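Local coordinates for putative transcriptional regulator protein, LacI family (PDB 3MIZ) that probably binds regulatory DNA sequences and controls transcription as a repressor of the LacI family, with a periplasmic binding protein-like domain, at residues A[126-139]-A[196-208]. Sequence-based numbering, arbitrary orientation.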
loop_
_atom_site.group_PDB
_atom_site.type_symbol
_atom_site.label_atom_id
_atom_site.label_comp_id
_atom_site.label_asym_id
_atom_site.label_seq_id
_atom_site.Cartn_x
_atom_site.Cartn_y
_atom_site.Cartn_z
ATOM N N LEU A 126 -13.711 -8.853 22.504
ATOM C CA LEU A 126 -14.999 -8.184 22.575
ATOM C C LEU A 126 -15.918 -8.851 23.599
ATOM O O LEU A 126 -16.560 -8.167 24.394
ATOM C CB LEU A 126 -15.655 -8.172 21.195
ATOM C CG LEU A 126 -14.935 -7.267 20.189
ATOM C CD1 LEU A 126 -15.520 -7.438 18.797
ATOM C CD2 LEU A 126 -15.056 -5.802 20.654
ATOM N N LEU A 127 -15.968 -10.183 23.588
ATOM C CA LEU A 127 -16.816 -10.937 24.523
ATOM C C LEU A 127 -16.460 -10.662 25.980
ATOM O O LEU A 127 -17.342 -10.593 26.845
ATOM C CB LEU A 127 -16.700 -12.442 24.251
ATOM C CG LEU A 127 -17.149 -12.894 22.861
ATOM C CD1 LEU A 127 -16.874 -14.389 22.673
ATOM C CD2 LEU A 127 -18.635 -12.593 22.693
ATOM N N GLU A 128 -15.170 -10.518 26.261
ATOM C CA GLU A 128 -14.735 -10.245 27.622
ATOM C C GLU A 128 -14.994 -8.779 27.964
ATOM O O GLU A 128 -14.845 -8.369 29.117
ATOM C CB GLU A 128 -13.248 -10.571 27.781
ATOM C CG GLU A 128 -12.894 -11.991 27.362
ATOM C CD GLU A 128 -11.440 -12.342 27.620
ATOM O OE1 GLU A 128 -10.555 -11.531 27.268
ATOM O OE2 GLU A 128 -11.181 -13.433 28.170
ATOM N N ARG A 129 -15.381 -7.998 26.959
ATOM C CA ARG A 129 -15.667 -6.578 27.158
ATOM C C ARG A 129 -17.166 -6.270 27.117
ATOM O O ARG A 129 -17.570 -5.173 26.723
ATOM C CB ARG A 129 -14.942 -5.721 26.111
ATOM C CG ARG A 129 -13.419 -5.860 26.085
ATOM C CD ARG A 129 -12.791 -5.509 27.412
ATOM N NE ARG A 129 -11.334 -5.380 27.335
ATOM C CZ ARG A 129 -10.499 -6.361 27.005
ATOM N NH1 ARG A 129 -10.959 -7.571 26.707
ATOM N NH2 ARG A 129 -9.192 -6.140 27.003
ATOM N N GLY A 130 -17.982 -7.247 27.503
ATOM C CA GLY A 130 -19.424 -7.059 27.562
ATOM C C GLY A 130 -20.284 -7.115 26.311
ATOM O O GLY A 130 -21.509 -7.087 26.420
ATOM N N HIS A 131 -19.677 -7.204 25.131
ATOM C CA HIS A 131 -20.459 -7.229 23.898
ATOM C C HIS A 131 -21.149 -8.569 23.674
ATOM O O HIS A 131 -20.539 -9.633 23.817
ATOM C CB HIS A 131 -19.557 -6.870 22.711
ATOM C CG HIS A 131 -18.943 -5.510 22.824
ATOM N ND1 HIS A 131 -19.658 -4.353 22.605
ATOM C CD2 HIS A 131 -17.694 -5.121 23.175
ATOM C CE1 HIS A 131 -18.877 -3.308 22.819
ATOM N NE2 HIS A 131 -17.681 -3.746 23.166
ATOM N N ARG A 132 -22.426 -8.508 23.312
ATOM C CA ARG A 132 -23.218 -9.712 23.106
ATOM C C ARG A 132 -23.928 -9.701 21.757
ATOM O O ARG A 132 -24.332 -10.752 21.254
ATOM C CB ARG A 132 -24.228 -9.853 24.247
ATOM C CG ARG A 132 -23.585 -9.877 25.635
ATOM C CD ARG A 132 -22.916 -11.209 25.922
ATOM N NE ARG A 132 -22.364 -11.295 27.275
ATOM C CZ ARG A 132 -21.132 -10.924 27.609
ATOM N NH1 ARG A 132 -20.311 -10.432 26.688
ATOM N NH2 ARG A 132 -20.708 -11.056 28.866
ATOM N N ARG A 133 -24.097 -8.509 21.192
ATOM C CA ARG A 133 -24.696 -8.351 19.869
ATOM C C ARG A 133 -23.513 -7.865 19.029
ATOM O O ARG A 133 -23.155 -6.686 19.081
ATOM C CB ARG A 133 -25.785 -7.278 19.871
ATOM C CG ARG A 133 -27.014 -7.590 20.702
ATOM C CD ARG A 133 -28.002 -6.435 20.595
ATOM N NE ARG A 133 -29.271 -6.701 21.268
ATOM C CZ ARG A 133 -30.271 -5.829 21.337
ATOM N NH1 ARG A 133 -30.149 -4.633 20.777
ATOM N NH2 ARG A 133 -31.395 -6.151 21.964
ATOM N N ILE A 134 -22.902 -8.773 18.272
ATOM C CA ILE A 134 -21.729 -8.433 17.469
ATOM C C ILE A 134 -21.962 -8.524 15.967
ATOM O O ILE A 134 -22.625 -9.441 15.487
ATOM C CB ILE A 134 -20.547 -9.375 17.803
ATOM C CG1 ILE A 134 -20.359 -9.471 19.319
ATOM C CG2 ILE A 134 -19.278 -8.878 17.119
ATOM C CD1 ILE A 134 -19.960 -8.183 19.955
ATOM N N GLY A 135 -21.401 -7.567 15.232
ATOM C CA GLY A 135 -21.533 -7.571 13.788
ATOM C C GLY A 135 -20.209 -7.970 13.165
ATOM O O GLY A 135 -19.151 -7.785 13.764
ATOM N N TYR A 136 -20.260 -8.535 11.965
ATOM C CA TYR A 136 -19.051 -8.941 11.265
ATOM C C TYR A 136 -19.279 -8.700 9.773
ATOM O O TYR A 136 -20.194 -9.270 9.180
ATOM C CB TYR A 136 -18.757 -10.429 11.511
ATOM C CG TYR A 136 -17.419 -10.879 10.966
ATOM C CD1 TYR A 136 -16.268 -10.849 11.761
ATOM C CD2 TYR A 136 -17.284 -11.257 9.630
ATOM C CE1 TYR A 136 -15.011 -11.177 11.230
ATOM C CE2 TYR A 136 -16.036 -11.582 9.089
ATOM C CZ TYR A 136 -14.905 -11.536 9.894
ATOM O OH TYR A 136 -13.673 -11.814 9.350
ATOM N N ILE A 137 -18.473 -7.830 9.176
ATOM C CA ILE A 137 -18.600 -7.557 7.754
ATOM C C ILE A 137 -17.437 -8.274 7.077
ATOM O O ILE A 137 -16.257 -7.953 7.293
ATOM C CB ILE A 137 -18.600 -6.044 7.475
ATOM C CG1 ILE A 137 -19.734 -5.380 8.267
ATOM C CG2 ILE A 137 -18.834 -5.788 6.002
ATOM C CD1 ILE A 137 -19.896 -3.897 7.993
ATOM N N ARG A 138 -17.803 -9.277 6.285
ATOM C CA ARG A 138 -16.875 -10.161 5.588
ATOM C C ARG A 138 -15.994 -9.635 4.469
ATOM O O ARG A 138 -16.434 -8.896 3.586
ATOM C CB ARG A 138 -17.651 -11.360 5.029
ATOM C CG ARG A 138 -18.428 -12.142 6.072
ATOM C CD ARG A 138 -19.379 -13.123 5.407
ATOM N NE ARG A 138 -18.667 -14.108 4.591
ATOM C CZ ARG A 138 -19.274 -15.031 3.849
ATOM N NH1 ARG A 138 -20.598 -15.088 3.818
ATOM N NH2 ARG A 138 -18.558 -15.909 3.159
ATOM N N LEU A 139 -14.739 -10.064 4.513
ATOM C CA LEU A 139 -13.760 -9.740 3.489
ATOM C C LEU A 139 -14.109 -10.689 2.333
ATOM O O LEU A 139 -14.830 -11.675 2.531
ATOM C CB LEU A 139 -12.351 -10.043 4.013
ATOM C CG LEU A 139 -11.143 -9.857 3.092
ATOM C CD1 LEU A 139 -10.991 -8.402 2.700
ATOM C CD2 LEU A 139 -9.891 -10.343 3.811
ATOM N N ASP A 196 -32.218 -3.691 16.360
ATOM C CA ASP A 196 -31.368 -4.293 17.383
ATOM C C ASP A 196 -29.915 -4.127 16.936
ATOM O O ASP A 196 -29.233 -5.096 16.607
ATOM C CB ASP A 196 -31.697 -5.778 17.565
ATOM C CG ASP A 196 -32.993 -6.000 18.324
ATOM O OD1 ASP A 196 -33.186 -5.338 19.366
ATOM O OD2 ASP A 196 -33.811 -6.839 17.888
ATOM N N ARG A 197 -29.468 -2.877 16.936
ATOM C CA ARG A 197 -28.121 -2.476 16.525
ATOM C C ARG A 197 -26.984 -3.155 17.287
ATOM O O ARG A 197 -26.981 -3.177 18.514
ATOM C CB ARG A 197 -28.008 -0.954 16.687
ATOM C CG ARG A 197 -26.723 -0.315 16.203
ATOM C CD ARG A 197 -26.843 1.204 16.248
ATOM N NE ARG A 197 -26.868 1.730 17.613
ATOM C CZ ARG A 197 -27.347 2.928 17.942
ATOM N NH1 ARG A 197 -27.845 3.725 17.007
ATOM N NH2 ARG A 197 -27.326 3.336 19.206
ATOM N N PRO A 198 -26.006 -3.739 16.570
ATOM C CA PRO A 198 -24.916 -4.372 17.323
ATOM C C PRO A 198 -24.097 -3.316 18.073
ATOM O O PRO A 198 -24.019 -2.164 17.638
ATOM C CB PRO A 198 -24.106 -5.090 16.234
ATOM C CG PRO A 198 -24.409 -4.305 14.990
ATOM C CD PRO A 198 -25.884 -4.016 15.130
ATOM N N THR A 199 -23.504 -3.706 19.199
ATOM C CA THR A 199 -22.702 -2.791 20.007
ATOM C C THR A 199 -21.242 -2.807 19.572
ATOM O O THR A 199 -20.475 -1.912 19.915
ATOM C CB THR A 199 -22.780 -3.151 21.518
ATOM O OG1 THR A 199 -22.211 -4.448 21.737
ATOM C CG2 THR A 199 -24.231 -3.163 21.986
ATOM N N ALA A 200 -20.868 -3.836 18.816
ATOM C CA ALA A 200 -19.511 -3.972 18.312
ATOM C C ALA A 200 -19.574 -4.532 16.896
ATOM O O ALA A 200 -20.458 -5.334 16.574
ATOM C CB ALA A 200 -18.687 -4.908 19.215
ATOM N N ILE A 201 -18.659 -4.084 16.048
ATOM C CA ILE A 201 -18.608 -4.573 14.670
ATOM C C ILE A 201 -17.170 -4.937 14.357
ATOM O O ILE A 201 -16.243 -4.151 14.582
ATOM C CB ILE A 201 -19.091 -3.524 13.634
ATOM C CG1 ILE A 201 -20.597 -3.294 13.784
ATOM C CG2 ILE A 201 -18.825 -4.041 12.196
ATOM C CD1 ILE A 201 -21.164 -2.241 12.843
HETATM N N MSE A 202 -16.989 -6.152 13.864
HETATM C CA MSE A 202 -15.665 -6.622 13.510
HETATM C C MSE A 202 -15.563 -6.477 12.016
HETATM O O MSE A 202 -16.415 -6.976 11.281
HETATM C CB MSE A 202 -15.484 -8.086 13.905
HETATM C CG MSE A 202 -15.411 -8.310 15.395
HETATM SE SE MSE A 202 -14.961 -10.136 15.800
HETATM C CE MSE A 202 -13.096 -10.113 15.365
ATOM N N SER A 203 -14.529 -5.770 11.575
ATOM C CA SER A 203 -14.304 -5.547 10.157
ATOM C C SER A 203 -13.435 -6.657 9.579
ATOM O O SER A 203 -12.438 -7.065 10.193
ATOM C CB SER A 203 -13.619 -4.190 9.954
ATOM O OG SER A 203 -13.412 -3.924 8.579
ATOM N N GLY A 204 -13.812 -7.133 8.393
ATOM C CA GLY A 204 -13.054 -8.184 7.732
ATOM C C GLY A 204 -11.576 -7.882 7.832
ATOM O O GLY A 204 -10.779 -8.768 8.138
ATOM N N ASN A 205 -11.215 -6.633 7.556
ATOM C CA ASN A 205 -9.830 -6.177 7.675
ATOM C C ASN A 205 -9.793 -4.672 7.947
ATOM O O ASN A 205 -10.831 -3.999 7.929
ATOM C CB ASN A 205 -8.989 -6.530 6.434
ATOM C CG ASN A 205 -9.404 -5.769 5.187
ATOM O OD1 ASN A 205 -10.214 -4.847 5.238
ATOM N ND2 ASN A 205 -8.833 -6.160 4.049
ATOM N N ASP A 206 -8.599 -4.143 8.199
ATOM C CA ASP A 206 -8.455 -2.724 8.509
ATOM C C ASP A 206 -8.919 -1.794 7.393
ATOM O O ASP A 206 -9.553 -0.780 7.656
ATOM C CB ASP A 206 -7.000 -2.399 8.858
ATOM C CG ASP A 206 -6.500 -3.184 10.058
ATOM O OD1 ASP A 206 -7.318 -3.532 10.926
ATOM O OD2 ASP A 206 -5.279 -3.435 10.141
ATOM N N GLU A 207 -8.599 -2.137 6.147
ATOM C CA GLU A 207 -8.987 -1.307 5.027
ATOM C C GLU A 207 -10.496 -1.034 5.060
ATOM O O GLU A 207 -10.929 0.111 4.935
ATOM C CB GLU A 207 -8.601 -1.999 3.711
ATOM C CG GLU A 207 -8.625 -1.076 2.526
ATOM C CD GLU A 207 -8.113 -1.734 1.265
ATOM O OE1 GLU A 207 -7.054 -2.399 1.330
ATOM O OE2 GLU A 207 -8.763 -1.576 0.213
HETATM N N MSE A 208 -11.279 -2.097 5.239
HETATM C CA MSE A 208 -12.742 -2.012 5.289
HETATM C C MSE A 208 -13.245 -1.140 6.449
HETATM O O MSE A 208 -14.332 -0.544 6.372
HETATM C CB MSE A 208 -13.339 -3.422 5.433
HETATM C CG MSE A 208 -13.051 -4.389 4.288
HETATM SE SE MSE A 208 -13.636 -6.203 4.741
HETATM C CE MSE A 208 -15.522 -5.879 4.691
#
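His131 meets Thr199 and Ala200 where strand 200-203 begins, a few residues before strand 134-138, and its side chain touches them along its length. CB lies 3.7 Å from Thr199 OG1; CG then passes over the Ala200 methyl, which sits beneath one ring face in a CH-pi contact, Ala200 CB lying 3.7 Å from the centroid of the His131 ring. ND1 shares a nearly straight hydrogen bond with Thr199 OG1 (2.7 Å, 172°), CE1 swings past Thr199 O, and NE2, at the far side, is bonded to Ala291 O. A chi1 of -60° sets CG beside the backbone N, and the turn about CB-CG (chi2 -75°) lays a ring face on Ala200 CB. A leucine here would probably leave Thr199 OG1 and Ala291 O without their hydrogen-bonding partner.

From there the strands pair in parallel: Gly135 N gives to Ala200 O, Gly135 O takes Met202 N, and Ile137 N reaches Met202 O at 3.1 Å. Glycine suits position 135, where a CB would press on Ile201 CG1. On one face Met202 CG rests against Leu126 CD1 (3.5 Å) and its CB on Tyr136 CD1. At the far end the bent Met208 side chain puts CE 3.6 Å from Ile137 CG2.

These are neighbouring inner strands of the mixed sheet in this periplasmic binding protein-like domain. Strand 167-174 bonds the other edge of 134-138; helix 144-160 packs on Ile134 and Tyr136, while helix 184-192 packs on Ile137 and Ile201, on the opposite face.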